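Local structure of snaclec convulxin subunit alpha (Crotalus durissus, 1UMR) at residues His40-Ile44 with Val68-Leu72; Glu21-Asp27 with Cys121-Phe127; Lys77-Cys81 with Tyr93-Leu97; Ile101-Leu106 with Phe117-Cys121. The protein activates platelets by binding the collagen receptor glycoprotein VI, as the alpha subunit of a disulfide-linked tetramer of alpha-beta heterodimers from rattlesnake venom. Residues are numbered along the deposited sequence.

Interaction 1. Residues His40-Ile44 with Val68-Leu72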
loop_
_atom_site.group_PDB
_atom_site.type_symbol
_atom_site.label_atom_id
_atom_site.label_comp_id
_atom_site.label_asym_id
_atom_site.label_seq_id
_atom_site.Cartn_x
_atom_site.Cartn_y
_atom_site.Cartn_z
ATOM N N HIS A 40 -22.684 -45.869 -8.383
ATOM C CA HIS A 40 -23.103 -44.764 -9.251
ATOM C C HIS A 40 -22.357 -44.889 -10.609
ATOM O O HIS A 40 -21.373 -45.667 -10.653
ATOM C CB HIS A 40 -22.617 -43.497 -8.616
ATOM C CG HIS A 40 -23.468 -43.099 -7.484
ATOM N ND1 HIS A 40 -23.045 -43.139 -6.159
ATOM C CD2 HIS A 40 -24.769 -42.759 -7.464
ATOM C CE1 HIS A 40 -24.056 -42.777 -5.382
ATOM N NE2 HIS A 40 -25.111 -42.550 -6.149
ATOM N N LEU A 41 -22.795 -44.179 -11.684
ATOM C CA LEU A 41 -21.894 -43.995 -12.835
ATOM C C LEU A 41 -20.498 -43.560 -12.300
ATOM O O LEU A 41 -20.440 -42.921 -11.261
ATOM C CB LEU A 41 -22.426 -42.922 -13.760
ATOM C CG LEU A 41 -23.582 -43.472 -14.569
ATOM C CD1 LEU A 41 -24.249 -42.204 -15.248
ATOM C CD2 LEU A 41 -22.909 -44.480 -15.597
ATOM N N VAL A 42 -19.387 -43.904 -12.959
ATOM C CA VAL A 42 -18.122 -43.393 -12.454
ATOM C C VAL A 42 -18.075 -41.854 -12.255
ATOM O O VAL A 42 -18.529 -41.064 -13.074
ATOM C CB VAL A 42 -16.912 -43.500 -13.444
ATOM C CG1 VAL A 42 -15.785 -44.305 -12.998
ATOM C CG2 VAL A 42 -17.245 -43.567 -14.816
ATOM N N SER A 43 -17.321 -41.475 -11.240
ATOM C CA SER A 43 -16.754 -40.190 -11.004
ATOM C C SER A 43 -15.186 -40.229 -11.083
ATOM O O SER A 43 -14.537 -41.181 -10.696
ATOM C CB SER A 43 -17.172 -39.720 -9.593
ATOM O OG SER A 43 -16.718 -40.566 -8.554
ATOM N N ILE A 44 -14.563 -39.177 -11.528
ATOM C CA ILE A 44 -13.184 -39.338 -11.853
ATOM C C ILE A 44 -12.593 -38.104 -11.202
ATOM O O ILE A 44 -12.968 -36.996 -11.592
ATOM C CB ILE A 44 -13.024 -39.234 -13.357
ATOM C CG1 ILE A 44 -13.742 -40.382 -14.015
ATOM C CG2 ILE A 44 -11.600 -39.021 -13.720
ATOM C CD1 ILE A 44 -13.528 -40.503 -15.475
ATOM N N VAL A 68 -18.562 -43.661 -23.732
ATOM C CA VAL A 68 -18.937 -44.247 -22.410
ATOM C C VAL A 68 -19.467 -43.170 -21.484
ATOM O O VAL A 68 -18.829 -42.115 -21.277
ATOM C CB VAL A 68 -17.763 -45.027 -21.742
ATOM C CG1 VAL A 68 -18.260 -45.899 -20.586
ATOM C CG2 VAL A 68 -17.175 -45.985 -22.728
ATOM N N SER A 69 -20.647 -43.400 -20.955
ATOM C CA SER A 69 -21.220 -42.413 -20.001
ATOM C C SER A 69 -20.342 -42.299 -18.700
ATOM O O SER A 69 -19.888 -43.306 -18.176
ATOM C CB SER A 69 -22.641 -42.811 -19.624
ATOM O OG SER A 69 -23.630 -42.344 -20.552
ATOM N N ILE A 70 -20.113 -41.092 -18.186
ATOM C CA ILE A 70 -19.661 -40.935 -16.803
ATOM C C ILE A 70 -20.709 -40.048 -16.003
ATOM O O ILE A 70 -21.785 -39.644 -16.525
ATOM C CB ILE A 70 -18.350 -40.382 -16.748
ATOM C CG1 ILE A 70 -18.476 -38.936 -17.189
ATOM C CG2 ILE A 70 -17.384 -41.209 -17.646
ATOM C CD1 ILE A 70 -17.240 -38.241 -17.443
ATOM N N GLY A 71 -20.450 -39.828 -14.721
ATOM C CA GLY A 71 -21.505 -39.500 -13.758
ATOM C C GLY A 71 -21.677 -37.980 -13.597
ATOM O O GLY A 71 -22.277 -37.511 -12.609
ATOM N N LEU A 72 -21.193 -37.177 -14.552
ATOM C CA LEU A 72 -21.346 -35.724 -14.371
ATOM C C LEU A 72 -22.550 -35.234 -15.070
ATOM O O LEU A 72 -22.786 -35.486 -16.313
ATOM C CB LEU A 72 -20.139 -34.992 -14.918
ATOM C CG LEU A 72 -19.074 -34.438 -14.026
ATOM C CD1 LEU A 72 -18.005 -33.684 -14.956
ATOM C CD2 LEU A 72 -19.563 -33.471 -12.878
#
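A single polar bond joins these two segments: Gly71 N donates to Val42 O at 2.8 Å. The remaining contacts are van der Waals: two apolar side-chain pairs, and aliphatic groups resting on backbone. Val42 CG2 lies 3.7 Å from Ile70 CG2, and Ile44 CD1 reaches the same Ile70 CG2 at 4.5 Å. Leu41 runs along the opposing backbone, its CB 3.5 Å from Gly71 CA and its CD1 3.8 Å from Ile70 O. Gly71 lets the chains come this close; a CB there would sit 2.9 Å from Val42 O, a clash. Leu41 also packs on Trp25 and Cys32 of helix 25-35, while Trp116 covers Ile44 and Ile70. Val42 pairs through its backbone with Val128 of strand 125-131, so the contact ties the edge of one sheet of the C-type lectin fold to strand 67-74 of the other. With every touching residue buried, one backbone bond makes this a core joint held mainly by van der Waals packing of aliphatic groups against side chains and backbone.

Interaction 2. Residues Glu21-Asp27 with Cys121-Phe127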
loop_
_atom_site.group_PDB
_atom_site.type_symbol
_atom_site.label_atom_id
_atom_site.label_comp_id
_atom_site.label_asym_id
_atom_site.label_seq_id
_atom_site.Cartn_x
_atom_site.Cartn_y
_atom_site.Cartn_z
ATOM N N GLU A 21 -23.502 -52.315 -22.694
ATOM C CA GLU A 21 -24.952 -52.375 -22.869
ATOM C C GLU A 21 -25.322 -50.919 -23.117
ATOM O O GLU A 21 -24.732 -50.012 -22.494
ATOM C CB GLU A 21 -25.663 -52.688 -21.558
ATOM C CG GLU A 21 -26.571 -53.890 -21.527
ATOM C CD GLU A 21 -25.982 -54.881 -20.543
ATOM O OE1 GLU A 21 -25.205 -55.731 -21.050
ATOM O OE2 GLU A 21 -26.234 -54.771 -19.276
ATOM N N GLU A 22 -26.299 -50.677 -23.978
ATOM C CA GLU A 22 -26.546 -49.318 -24.423
ATOM C C GLU A 22 -27.708 -48.701 -23.625
ATOM O O GLU A 22 -28.800 -49.247 -23.632
ATOM C CB GLU A 22 -26.940 -49.388 -25.867
ATOM C CG GLU A 22 -25.752 -49.353 -26.776
ATOM C CD GLU A 22 -26.101 -49.709 -28.222
ATOM O OE1 GLU A 22 -25.295 -49.295 -29.091
ATOM O OE2 GLU A 22 -27.134 -50.397 -28.485
ATOM N N MET A 23 -27.487 -47.562 -22.964
ATOM C CA MET A 23 -28.458 -47.099 -22.015
ATOM C C MET A 23 -28.342 -45.623 -21.950
ATOM O O MET A 23 -27.328 -45.096 -22.308
ATOM C CB MET A 23 -28.192 -47.671 -20.643
ATOM C CG MET A 23 -28.891 -49.051 -20.398
ATOM S SD MET A 23 -28.689 -49.534 -18.702
ATOM C CE MET A 23 -28.920 -51.324 -18.685
ATOM N N ASN A 24 -29.409 -44.932 -21.594
ATOM C CA ASN A 24 -29.214 -43.515 -21.459
ATOM C C ASN A 24 -28.741 -43.284 -20.060
ATOM O O ASN A 24 -28.729 -44.192 -19.148
ATOM C CB ASN A 24 -30.530 -42.715 -21.757
ATOM C CG ASN A 24 -31.662 -43.096 -20.838
ATOM O OD1 ASN A 24 -32.849 -42.939 -21.171
ATOM N ND2 ASN A 24 -31.307 -43.542 -19.640
ATOM N N TRP A 25 -28.393 -42.043 -19.881
ATOM C CA TRP A 25 -27.681 -41.656 -18.696
ATOM C C TRP A 25 -28.461 -42.005 -17.420
ATOM O O TRP A 25 -27.951 -42.603 -16.473
ATOM C CB TRP A 25 -27.277 -40.183 -18.786
ATOM C CG TRP A 25 -26.334 -39.749 -17.747
ATOM C CD1 TRP A 25 -24.972 -39.459 -17.870
ATOM C CD2 TRP A 25 -26.683 -39.472 -16.398
ATOM N NE1 TRP A 25 -24.477 -38.978 -16.658
ATOM C CE2 TRP A 25 -25.514 -38.979 -15.740
ATOM C CE3 TRP A 25 -27.899 -39.502 -15.685
ATOM C CZ2 TRP A 25 -25.535 -38.577 -14.399
ATOM C CZ3 TRP A 25 -27.917 -39.123 -14.336
ATOM C CH2 TRP A 25 -26.746 -38.627 -13.702
ATOM N N GLU A 26 -29.714 -41.700 -17.375
ATOM C CA GLU A 26 -30.279 -42.016 -16.107
ATOM C C GLU A 26 -30.571 -43.518 -15.961
ATOM O O GLU A 26 -30.668 -44.048 -14.836
ATOM C CB GLU A 26 -31.432 -41.068 -15.754
ATOM C CG GLU A 26 -32.775 -41.642 -16.079
ATOM C CD GLU A 26 -33.833 -40.649 -16.606
ATOM O OE1 GLU A 26 -34.703 -41.180 -17.347
ATOM O OE2 GLU A 26 -33.803 -39.398 -16.301
ATOM N N ASP A 27 -30.705 -44.242 -17.055
ATOM C CA ASP A 27 -30.985 -45.667 -16.868
ATOM C C ASP A 27 -29.711 -46.320 -16.396
ATOM O O ASP A 27 -29.743 -47.231 -15.597
ATOM C CB ASP A 27 -31.457 -46.333 -18.169
ATOM C CG ASP A 27 -32.938 -46.016 -18.486
ATOM O OD1 ASP A 27 -33.691 -45.618 -17.577
ATOM O OD2 ASP A 27 -33.416 -46.155 -19.629
ATOM N N CYS A 121 -28.421 -36.239 -22.659
ATOM C CA CYS A 121 -28.798 -37.289 -21.726
ATOM C C CYS A 121 -29.623 -38.407 -22.387
ATOM O O CYS A 121 -29.733 -39.525 -21.813
ATOM C CB CYS A 121 -29.549 -36.714 -20.533
ATOM S SG CYS A 121 -28.438 -35.600 -19.679
ATOM N N ILE A 122 -30.206 -38.156 -23.571
ATOM C CA ILE A 122 -30.999 -39.268 -24.168
ATOM C C ILE A 122 -30.249 -40.257 -25.053
ATOM O O ILE A 122 -30.780 -41.255 -25.408
ATOM C CB ILE A 122 -32.385 -38.829 -24.726
ATOM C CG1 ILE A 122 -32.278 -37.719 -25.757
ATOM C CG2 ILE A 122 -33.355 -38.453 -23.555
ATOM C CD1 ILE A 122 -33.288 -37.890 -26.892
ATOM N N GLY A 123 -28.966 -40.057 -25.319
ATOM C CA GLY A 123 -28.256 -41.086 -26.072
ATOM C C GLY A 123 -28.127 -42.413 -25.314
ATOM O O GLY A 123 -27.966 -42.431 -24.095
ATOM N N LYS A 124 -28.161 -43.522 -26.039
ATOM C CA LYS A 124 -28.017 -44.866 -25.459
ATOM C C LYS A 124 -26.592 -45.472 -25.651
ATOM O O LYS A 124 -26.228 -45.930 -26.732
ATOM C CB LYS A 124 -29.171 -45.798 -25.907
ATOM C CG LYS A 124 -30.588 -45.171 -25.618
ATOM C CD LYS A 124 -31.812 -45.929 -26.281
ATOM C CE LYS A 124 -32.805 -46.575 -25.248
ATOM N NZ LYS A 124 -33.430 -45.716 -24.088
ATOM N N ILE A 125 -25.757 -45.401 -24.601
ATOM C CA ILE A 125 -24.411 -45.883 -24.752
ATOM C C ILE A 125 -23.971 -46.783 -23.557
ATOM O O ILE A 125 -24.683 -46.894 -22.537
ATOM C CB ILE A 125 -23.426 -44.750 -24.975
ATOM C CG1 ILE A 125 -23.634 -43.655 -23.915
ATOM C CG2 ILE A 125 -23.583 -44.127 -26.373
ATOM C CD1 ILE A 125 -22.525 -42.622 -23.903
ATOM N N PRO A 126 -22.833 -47.480 -23.742
ATOM C CA PRO A 126 -22.213 -48.208 -22.645
ATOM C C PRO A 126 -21.823 -47.167 -21.591
ATOM O O PRO A 126 -21.913 -45.948 -21.861
ATOM C CB PRO A 126 -21.003 -48.932 -23.280
ATOM C CG PRO A 126 -20.801 -48.275 -24.628
ATOM C CD PRO A 126 -22.078 -47.609 -25.004
ATOM N N PHE A 127 -21.427 -47.649 -20.407
ATOM C CA PHE A 127 -21.204 -46.795 -19.279
ATOM C C PHE A 127 -20.328 -47.529 -18.289
ATOM O O PHE A 127 -20.236 -48.807 -18.360
ATOM C CB PHE A 127 -22.544 -46.463 -18.678
ATOM C CG PHE A 127 -23.322 -47.639 -18.304
ATOM C CD1 PHE A 127 -24.161 -48.226 -19.203
ATOM C CD2 PHE A 127 -23.255 -48.170 -17.020
ATOM C CE1 PHE A 127 -24.955 -49.342 -18.863
ATOM C CE2 PHE A 127 -24.072 -49.257 -16.688
ATOM C CZ PHE A 127 -24.931 -49.847 -17.660
HETATM O O HOH W 1 -31.865 -46.385 -21.578
HETATM O O HOH W 2 -31.074 -39.942 -19.501
#
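Two sulfur-aromatic contacts frame this short antiparallel pairing. Met23 SD lies 4.7 Å from the centroid of the Phe127 ring, a Met-aromatic contact with SD 3.7 Å from Phe127 CE1; Cys121 SG, disulfide-bonded to Cys104, sits 5.5 Å from the centroid of the five-membered ring of Trp25. Between them Met23 and Ile125 form a hydrogen-bonded pair, Met23 N to Ile125 O at 2.9 Å and Ile125 N to Met23 O at 2.8 Å. CA-H...O contacts extend the backbone match, with Pro126 CA 3.1 Å from Glu21 O and Asn24 CA 3.1 Å from Gly123 O. Asn24 occupies the N-cap position of helix 25-35, where Trp25 N makes a weak 3.4 Å bond to Cys121 O. Water extends the polar rim: one molecule links Asn24 N, Asp27 OD2 and Lys124 NZ, and another joins Glu26 N to Cys121 O. On the buried side, Trp25 NE1 bonds to Ile70 O and Phe127 packs against Leu41. The arrangement fits the C-type lectin fold, in which the start of the first helix lies beside the entry to a late core strand.

Interaction 3. Residues Lys77-Cys81 with Tyr93-Leu97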
loop_
_atom_site.group_PDB
_atom_site.type_symbol
_atom_site.label_atom_id
_atom_site.label_comp_id
_atom_site.label_asym_id
_atom_site.label_seq_id
_atom_site.Cartn_x
_atom_site.Cartn_y
_atom_site.Cartn_z
ATOM N N LYS A 77 -32.236 -26.468 -13.934
ATOM C CA LYS A 77 -33.523 -26.918 -14.410
ATOM C C LYS A 77 -33.863 -26.274 -15.767
ATOM O O LYS A 77 -34.500 -26.911 -16.545
ATOM C CB LYS A 77 -34.525 -26.612 -13.343
ATOM C CG LYS A 77 -34.232 -27.418 -12.061
ATOM C CD LYS A 77 -35.218 -27.105 -10.941
ATOM C CE LYS A 77 -35.169 -28.131 -9.820
ATOM N NZ LYS A 77 -36.059 -27.633 -8.753
ATOM N N GLU A 78 -33.358 -25.056 -16.041
ATOM C CA GLU A 78 -33.469 -24.347 -17.306
ATOM C C GLU A 78 -32.799 -25.194 -18.401
ATOM O O GLU A 78 -31.933 -25.982 -18.109
ATOM C CB GLU A 78 -32.722 -22.973 -17.233
ATOM C CG GLU A 78 -32.861 -22.173 -15.926
ATOM C CD GLU A 78 -31.753 -22.533 -14.908
ATOM O OE1 GLU A 78 -32.052 -23.359 -14.040
ATOM O OE2 GLU A 78 -30.572 -22.023 -14.957
ATOM N N LYS A 79 -33.162 -24.929 -19.653
ATOM C CA LYS A 79 -32.693 -25.588 -20.874
ATOM C C LYS A 79 -31.251 -25.492 -21.120
ATOM O O LYS A 79 -30.639 -26.462 -21.558
ATOM C CB LYS A 79 -33.435 -25.057 -22.128
ATOM C CG LYS A 79 -34.874 -25.634 -22.353
ATOM C CD LYS A 79 -35.653 -25.002 -23.488
ATOM C CE LYS A 79 -36.989 -25.712 -23.574
ATOM N NZ LYS A 79 -38.020 -24.766 -23.961
ATOM N N GLN A 80 -30.678 -24.340 -20.828
ATOM C CA GLN A 80 -29.247 -24.173 -20.975
ATOM C C GLN A 80 -28.974 -23.193 -19.868
ATOM O O GLN A 80 -29.929 -22.862 -19.175
ATOM C CB GLN A 80 -28.860 -23.679 -22.385
ATOM C CG GLN A 80 -29.387 -22.294 -22.923
ATOM C CD GLN A 80 -28.982 -21.143 -22.057
ATOM O OE1 GLN A 80 -27.807 -20.939 -21.825
ATOM N NE2 GLN A 80 -29.963 -20.474 -21.456
ATOM N N CYS A 81 -27.726 -22.735 -19.666
ATOM C CA CYS A 81 -27.348 -22.228 -18.345
ATOM C C CYS A 81 -26.897 -20.802 -18.397
ATOM O O CYS A 81 -26.512 -20.250 -17.353
ATOM C CB CYS A 81 -26.187 -23.027 -17.693
ATOM S SG CYS A 81 -26.629 -24.709 -17.388
ATOM N N TYR A 93 -37.265 -16.566 -21.380
ATOM C CA TYR A 93 -37.923 -17.197 -22.439
ATOM C C TYR A 93 -36.786 -17.998 -23.188
ATOM O O TYR A 93 -35.689 -17.499 -23.358
ATOM C CB TYR A 93 -38.452 -16.091 -23.390
ATOM C CG TYR A 93 -39.082 -16.609 -24.665
ATOM C CD1 TYR A 93 -38.305 -16.850 -25.794
ATOM C CD2 TYR A 93 -40.462 -16.866 -24.740
ATOM C CE1 TYR A 93 -38.884 -17.404 -26.992
ATOM C CE2 TYR A 93 -41.085 -17.370 -25.938
ATOM C CZ TYR A 93 -40.299 -17.631 -27.028
ATOM O OH TYR A 93 -40.919 -18.151 -28.133
ATOM N N ASP A 94 -37.061 -19.152 -23.781
ATOM C CA ASP A 94 -35.951 -19.985 -24.246
ATOM C C ASP A 94 -36.438 -21.127 -25.121
ATOM O O ASP A 94 -37.196 -21.984 -24.645
ATOM C CB ASP A 94 -35.224 -20.641 -23.029
ATOM C CG ASP A 94 -33.972 -21.359 -23.451
ATOM O OD1 ASP A 94 -33.811 -21.714 -24.658
ATOM O OD2 ASP A 94 -33.043 -21.527 -22.633
ATOM N N ASN A 95 -35.971 -21.159 -26.372
ATOM C CA ASN A 95 -36.605 -21.982 -27.400
ATOM C C ASN A 95 -35.559 -22.908 -27.925
ATOM O O ASN A 95 -35.643 -23.316 -29.121
ATOM C CB ASN A 95 -36.963 -21.140 -28.622
ATOM C CG ASN A 95 -38.408 -20.736 -28.671
ATOM O OD1 ASN A 95 -39.116 -20.807 -27.662
ATOM N ND2 ASN A 95 -38.832 -20.149 -29.825
ATOM N N LEU A 96 -34.517 -23.126 -27.126
ATOM C CA LEU A 96 -33.460 -24.112 -27.472
ATOM C C LEU A 96 -34.093 -25.527 -27.608
ATOM O O LEU A 96 -34.866 -25.935 -26.740
ATOM C CB LEU A 96 -32.409 -24.213 -26.381
ATOM C CG LEU A 96 -31.234 -25.133 -26.679
ATOM C CD1 LEU A 96 -30.500 -24.556 -27.874
ATOM C CD2 LEU A 96 -30.262 -25.194 -25.414
ATOM N N LEU A 97 -33.762 -26.218 -28.708
ATOM C CA LEU A 97 -34.297 -27.548 -29.102
ATOM C C LEU A 97 -33.769 -28.655 -28.219
ATOM O O LEU A 97 -32.548 -28.677 -27.859
ATOM C CB LEU A 97 -33.849 -27.828 -30.555
ATOM C CG LEU A 97 -34.611 -27.254 -31.775
ATOM C CD1 LEU A 97 -33.912 -27.506 -33.105
ATOM C CD2 LEU A 97 -36.142 -27.647 -31.815
#
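This is a mixed polar and apolar contact between two irregular parts of the long loop that leaves strand 67-74 and returns to strand 104-108, its centre about 22 Å from the centre of the chain. Lys79 stretches across the gap so that its NZ bonds to Asp94 O at 3.0 Å, while its CD comes within 3.5 Å of Leu96 O. The carboxylate of Asp94 is shared: OD1 accepts from Leu96 N at 2.9 Å, closing an Asx turn, and OD2 takes a weak 3.5 Å bond from Gln80 NE2. The other end of the Gln80 amide, OE1, is held by Ser82 N. Beside these polar contacts, Gln80 CB packs on Leu96 CD2 at 3.7 Å. The Asx turn thus shapes the backbone at Asp94-Leu96 and leaves the second carboxylate oxygen facing Gln80. In snaclecs this loop is extended and swapped between subunits; here Cys81 forms a disulfide to the convulxin beta chain, and Asn95 and Leu97 bond to that chain through their backbones. Toward the body of the domain, Lys79 and Leu96 rest on Ile101, and Glu78 O receives Lys103 NZ, just before strand 104-108 begins.

Interaction 4. Residues Ile101-Leu106 with Phe117-Cys121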
loop_
_atom_site.group_PDB
_atom_site.type_symbol
_atom_site.label_atom_id
_atom_site.label_comp_id
_atom_site.label_asym_id
_atom_site.label_seq_id
_atom_site.Cartn_x
_atom_site.Cartn_y
_atom_site.Cartn_z
ATOM N N ILE A 101 -29.830 -29.783 -26.285
ATOM C CA ILE A 101 -29.610 -29.763 -24.839
ATOM C C ILE A 101 -28.688 -30.869 -24.417
ATOM O O ILE A 101 -29.094 -32.051 -24.524
ATOM C CB ILE A 101 -30.954 -29.813 -24.074
ATOM C CG1 ILE A 101 -31.789 -28.550 -24.383
ATOM C CG2 ILE A 101 -30.782 -30.007 -22.516
ATOM C CD1 ILE A 101 -33.302 -28.795 -23.807
ATOM N N THR A 102 -27.470 -30.498 -23.929
ATOM C CA THR A 102 -26.408 -31.496 -23.699
ATOM C C THR A 102 -25.983 -31.357 -22.263
ATOM O O THR A 102 -24.999 -30.648 -21.972
ATOM C CB THR A 102 -25.164 -31.311 -24.633
ATOM O OG1 THR A 102 -24.700 -29.923 -24.689
ATOM C CG2 THR A 102 -25.527 -31.640 -26.171
ATOM N N LYS A 103 -26.753 -32.008 -21.385
ATOM C CA LYS A 103 -26.617 -31.882 -19.934
ATOM C C LYS A 103 -25.889 -33.090 -19.214
ATOM O O LYS A 103 -25.609 -33.048 -17.997
ATOM C CB LYS A 103 -28.005 -31.729 -19.325
ATOM C CG LYS A 103 -28.605 -30.351 -19.404
ATOM C CD LYS A 103 -30.075 -30.372 -18.749
ATOM C CE LYS A 103 -30.547 -28.882 -18.466
ATOM N NZ LYS A 103 -31.892 -29.028 -17.751
ATOM N N CYS A 104 -25.633 -34.150 -19.976
ATOM C CA CYS A 104 -24.841 -35.275 -19.508
ATOM C C CYS A 104 -23.372 -35.241 -19.960
ATOM O O CYS A 104 -22.857 -34.212 -20.511
ATOM C CB CYS A 104 -25.570 -36.566 -19.895
ATOM S SG CYS A 104 -26.910 -36.597 -18.770
ATOM N N SER A 105 -22.642 -36.338 -19.713
ATOM C CA SER A 105 -21.224 -36.367 -20.126
ATOM C C SER A 105 -20.689 -37.747 -20.406
ATOM O O SER A 105 -21.298 -38.762 -20.066
ATOM C CB SER A 105 -20.340 -35.686 -19.130
ATOM O OG SER A 105 -20.526 -36.432 -17.963
ATOM N N LEU A 106 -19.567 -37.773 -21.127
ATOM C CA LEU A 106 -19.114 -38.995 -21.715
ATOM C C LEU A 106 -17.600 -39.028 -21.992
ATOM O O LEU A 106 -16.915 -37.988 -21.896
ATOM C CB LEU A 106 -19.975 -39.271 -22.948
ATOM C CG LEU A 106 -19.726 -38.985 -24.434
ATOM C CD1 LEU A 106 -21.048 -38.801 -25.084
ATOM C CD2 LEU A 106 -18.848 -37.866 -24.744
ATOM N N PHE A 117 -16.518 -34.978 -22.367
ATOM C CA PHE A 117 -17.310 -34.333 -23.400
ATOM C C PHE A 117 -18.770 -34.150 -22.957
ATOM O O PHE A 117 -19.374 -35.072 -22.395
ATOM C CB PHE A 117 -17.298 -35.235 -24.639
ATOM C CG PHE A 117 -15.985 -35.190 -25.384
ATOM C CD1 PHE A 117 -15.856 -34.365 -26.499
ATOM C CD2 PHE A 117 -14.858 -35.957 -24.941
ATOM C CE1 PHE A 117 -14.663 -34.329 -27.221
ATOM C CE2 PHE A 117 -13.633 -35.905 -25.668
ATOM C CZ PHE A 117 -13.530 -35.070 -26.809
ATOM N N VAL A 118 -19.350 -32.985 -23.190
ATOM C CA VAL A 118 -20.783 -32.795 -22.973
ATOM C C VAL A 118 -21.608 -33.663 -23.976
ATOM O O VAL A 118 -21.188 -33.949 -25.107
ATOM C CB VAL A 118 -21.130 -31.370 -23.228
ATOM C CG1 VAL A 118 -22.598 -31.194 -23.003
ATOM C CG2 VAL A 118 -20.367 -30.462 -22.248
ATOM N N ALA A 119 -22.772 -34.122 -23.530
ATOM C CA ALA A 119 -23.613 -34.973 -24.332
ATOM C C ALA A 119 -25.084 -34.832 -23.910
ATOM O O ALA A 119 -25.406 -34.544 -22.781
ATOM C CB ALA A 119 -23.174 -36.516 -24.172
ATOM N N SER A 120 -25.929 -35.172 -24.848
ATOM C CA SER A 120 -27.332 -35.386 -24.697
ATOM C C SER A 120 -27.514 -36.460 -23.624
ATOM O O SER A 120 -26.826 -37.479 -23.669
ATOM C CB SER A 120 -27.823 -35.887 -26.102
ATOM O OG SER A 120 -29.178 -36.288 -26.145
ATOM N N CYS A 121 -28.421 -36.239 -22.659
ATOM C CA CYS A 121 -28.798 -37.289 -21.726
ATOM C C CYS A 121 -29.623 -38.407 -22.387
ATOM O O CYS A 121 -29.733 -39.525 -21.813
ATOM C CB CYS A 121 -29.549 -36.714 -20.533
ATOM S SG CYS A 121 -28.438 -35.600 -19.679
HETATM O O HOH W 3 -29.210 -33.534 -22.370
#
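Leu106 and Ala119 form the apolar centre on one face of this hairpin, beside Phe117 and Cys104, with Leu106 CD1 3.3 Å from Ala119 CB. The Cys104-Cys121 disulfide extends that face, its SG atoms 2.0 Å apart and its chi3 95°, linking strand 104-108 to the loop that follows strand 117-119. The backbone then pairs in antiparallel fashion. Cys104 N meets Ala119 O at 2.8 Å and Ala119 N meets Cys104 O at 3.0 Å; Leu106 N bonds to Phe117 O at 3.0 Å and Phe117 N to Leu106 O at 3.1 Å. Between these hydrogen-bonded pairs Ser105 and Val118 form a non-hydrogen-bonded pair, their side chains on the other face, where Ser105 OG bonds to Leu72 O. Lys103 and Cys104 both oppose Ala119, a classic beta bulge. Ile101 and Val118 each pack on an aromatic side chain of the convulxin beta chain. At the polar edge one water bridges Ile101 O, Lys103 N and Cys121 N, spanning the bulge where direct pairing ends, and Lys103 NZ reaches Asn76 O and Glu78 O. A disulfide-braced hairpin in the second sheet is a hallmark of C-type lectin domains.

Interaction 1 is fully buried near the centre of the chain, interactions 2 and 4 are partly buried, and interaction 3 lies in the extended loop, touching neither 1 nor 2. The inner three form one continuous body: Ser69 N probably bonds to Pro126 O between interactions 1 and 2, Ile70 N to Ser105 O between 1 and 4, and Cys121 belongs to both 2 and 4. Strand 67-74 neighbours strand 104-108 in one sheet, while strands 40-41 and 125-131 share the other. Aliphatic packing dominates inside, backbone pairing, sulfur contacts and water appear farther out, and polar side-chain bonds, one of them weak, and a disulfide to the beta chain hold the loop, whose residues meet interaction 4 at Lys103 and Ile101.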